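PDB 6IYT: type I modular polyketide synthase from Streptomyces albus subsp. albus, which probably loads an ethylmalonyl-type extender unit from coenzyme A during salinomycin assembly, through the acyltransferase domain of its module 14. Local coordinates for residues 252-258 with 284-290. Numbering follows the deposited sequence.
Sequences VASVSLP and PRSVTVA
In the ferredoxin-like small subdomain typical of polyketide synthase acyltransferases, Ala253 and Val255 pair with Val289 and Val287 across two antiparallel strands. Each couple is a hydrogen-bonded pair. Ala253 N donates to Val289 O at 2.8 Å with the donor in the carbonyl plane, and Val289 N returns a bond to Ala253 O. The second couple is less regular: Val255 N reaches Val287 O at 2.8 Å but tilts 27° from the carbonyl plane, whereas the bond from Val287 N to Val255 O is almost straight (178° at the hydrogen).

Side chains alternate between the two faces. Val252, Ser254, Thr288 and Ala290 share one; there Val252 CG1, anti to the backbone N (chi1 175°), packs 3.7 Å from Thr288 CB, while CG2 of the same valine meets Ala290 CB at 4.0 Å. Beyond the strand, an inverse gamma turn centred on Ser256 ends the regular pairing, and the edge of the Arg285 guanidinium comes up to the proline ring, NH2 lying 3.6 Å from Pro258 CG.

On the other face, Val255, Val287 and Val289 lie against Val262 of helix 259-266, with helix 293-305 adding Leu296 and Leu303; strands 310-312 and 276-283 flank the pair within the sheet.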
loop_
_atom_site.group_PDB
_atom_site.type_symbol
_atom_site.label_atom_id
_atom_site.label_comp_id
_atom_site.label_asym_id
_atom_site.label_seq_id
_atom_site.Cartn_x
_atom_site.Cartn_y
_atom_site.Cartn_z
ATOM N N VAL A 252 -15.853 5.225 -11.333
ATOM C CA VAL A 252 -16.026 5.361 -9.895
ATOM C C VAL A 252 -15.342 6.644 -9.395
ATOM O O VAL A 252 -14.299 6.972 -9.852
ATOM C CB VAL A 252 -15.361 4.214 -9.138
ATOM C CG1 VAL A 252 -15.427 4.394 -7.641
ATOM C CG2 VAL A 252 -15.964 2.893 -9.543
ATOM N N ALA A 253 -16.003 7.291 -8.465
ATOM C CA ALA A 253 -15.497 8.510 -7.850
ATOM C C ALA A 253 -15.358 8.334 -6.354
ATOM O O ALA A 253 -16.168 7.682 -5.710
ATOM C CB ALA A 253 -16.435 9.684 -8.144
ATOM N N SER A 254 -14.328 8.935 -5.792
ATOM C CA SER A 254 -14.233 9.087 -4.367
ATOM C C SER A 254 -15.007 10.340 -3.933
ATOM O O SER A 254 -14.918 11.375 -4.580
ATOM C CB SER A 254 -12.784 9.222 -3.973
ATOM O OG SER A 254 -12.230 10.267 -4.723
ATOM N N VAL A 255 -15.618 10.270 -2.760
ATOM C CA VAL A 255 -16.373 11.404 -2.201
ATOM C C VAL A 255 -16.143 11.461 -0.728
ATOM O O VAL A 255 -16.369 10.489 -0.041
ATOM C CB VAL A 255 -17.879 11.224 -2.421
ATOM C CG1 VAL A 255 -18.656 12.350 -1.734
ATOM C CG2 VAL A 255 -18.198 11.151 -3.907
ATOM N N SER A 256 -15.635 12.579 -0.217
ATOM C CA SER A 256 -15.425 12.693 1.235
ATOM C C SER A 256 -16.677 13.197 1.987
ATOM O O SER A 256 -16.667 14.289 2.568
ATOM C CB SER A 256 -14.227 13.599 1.536
ATOM O OG SER A 256 -13.126 13.223 0.747
ATOM N N LEU A 257 -17.730 12.378 1.974
ATOM C CA LEU A 257 -18.911 12.576 2.798
ATOM C C LEU A 257 -19.361 11.212 3.314
ATOM O O LEU A 257 -19.085 10.207 2.692
ATOM C CB LEU A 257 -20.040 13.158 1.978
ATOM C CG LEU A 257 -19.994 14.601 1.503
ATOM C CD1 LEU A 257 -21.196 14.820 0.618
ATOM C CD2 LEU A 257 -19.976 15.610 2.658
ATOM N N PRO A 258 -20.136 11.201 4.392
ATOM C CA PRO A 258 -20.759 9.995 4.928
ATOM C C PRO A 258 -21.708 9.371 3.924
ATOM O O PRO A 258 -22.354 10.090 3.174
ATOM C CB PRO A 258 -21.536 10.505 6.163
ATOM C CG PRO A 258 -20.952 11.826 6.488
ATOM C CD PRO A 258 -20.419 12.398 5.210
ATOM N N PRO A 284 -15.695 6.782 7.910
ATOM C CA PRO A 284 -16.974 7.376 8.333
ATOM C C PRO A 284 -17.359 8.547 7.452
ATOM O O PRO A 284 -18.560 8.853 7.304
ATOM C CB PRO A 284 -16.700 7.869 9.761
ATOM C CG PRO A 284 -15.418 7.261 10.183
ATOM C CD PRO A 284 -14.797 6.517 9.039
ATOM N N ARG A 285 -16.365 9.128 6.769
ATOM C CA ARG A 285 -16.604 10.274 5.926
ATOM C C ARG A 285 -15.926 10.111 4.588
ATOM O O ARG A 285 -15.592 11.079 3.931
ATOM C CB ARG A 285 -16.122 11.555 6.611
ATOM C CG ARG A 285 -16.846 11.836 7.919
ATOM C CD ARG A 285 -17.356 13.266 7.977
ATOM N NE ARG A 285 -17.525 13.717 9.352
ATOM C CZ ARG A 285 -18.512 13.328 10.161
ATOM N NH1 ARG A 285 -18.543 13.757 11.417
ATOM N NH2 ARG A 285 -19.471 12.530 9.715
ATOM N N SER A 286 -15.861 8.877 4.123
ATOM C CA SER A 286 -15.179 8.588 2.898
ATOM C C SER A 286 -15.864 7.412 2.186
ATOM O O SER A 286 -15.820 6.286 2.674
ATOM C CB SER A 286 -13.726 8.226 3.214
ATOM O OG SER A 286 -13.115 7.722 2.064
ATOM N N VAL A 287 -16.456 7.677 1.028
ATOM C CA VAL A 287 -17.131 6.618 0.225
ATOM C C VAL A 287 -16.764 6.761 -1.236
ATOM O O VAL A 287 -16.046 7.699 -1.608
ATOM C CB VAL A 287 -18.685 6.647 0.351
ATOM C CG1 VAL A 287 -19.118 6.588 1.817
ATOM C CG2 VAL A 287 -19.265 7.873 -0.347
ATOM N N THR A 288 -17.045 5.728 -2.018
ATOM C CA THR A 288 -16.918 5.794 -3.447
ATOM C C THR A 288 -18.298 5.574 -4.089
ATOM O O THR A 288 -19.078 4.932 -3.564
ATOM C CB THR A 288 -15.967 4.723 -4.000
ATOM O OG1 THR A 288 -16.428 3.466 -3.583
ATOM C CG2 THR A 288 -14.565 4.915 -3.456
ATOM N N VAL A 289 -18.463 6.137 -5.252
ATOM C CA VAL A 289 -19.723 6.104 -5.988
ATOM C C VAL A 289 -19.468 5.647 -7.427
ATOM O O VAL A 289 -18.542 6.134 -8.068
ATOM C CB VAL A 289 -20.356 7.491 -6.039
ATOM C CG1 VAL A 289 -21.627 7.464 -6.897
ATOM C CG2 VAL A 289 -20.659 7.991 -4.631
ATOM N N ALA A 290 -20.193 4.614 -7.867
ATOM C CA ALA A 290 -20.052 4.077 -9.215
ATOM C C ALA A 290 -21.249 4.460 -10.063
ATOM O O ALA A 290 -22.368 4.475 -9.584
ATOM C CB ALA A 290 -19.935 2.555 -9.164
#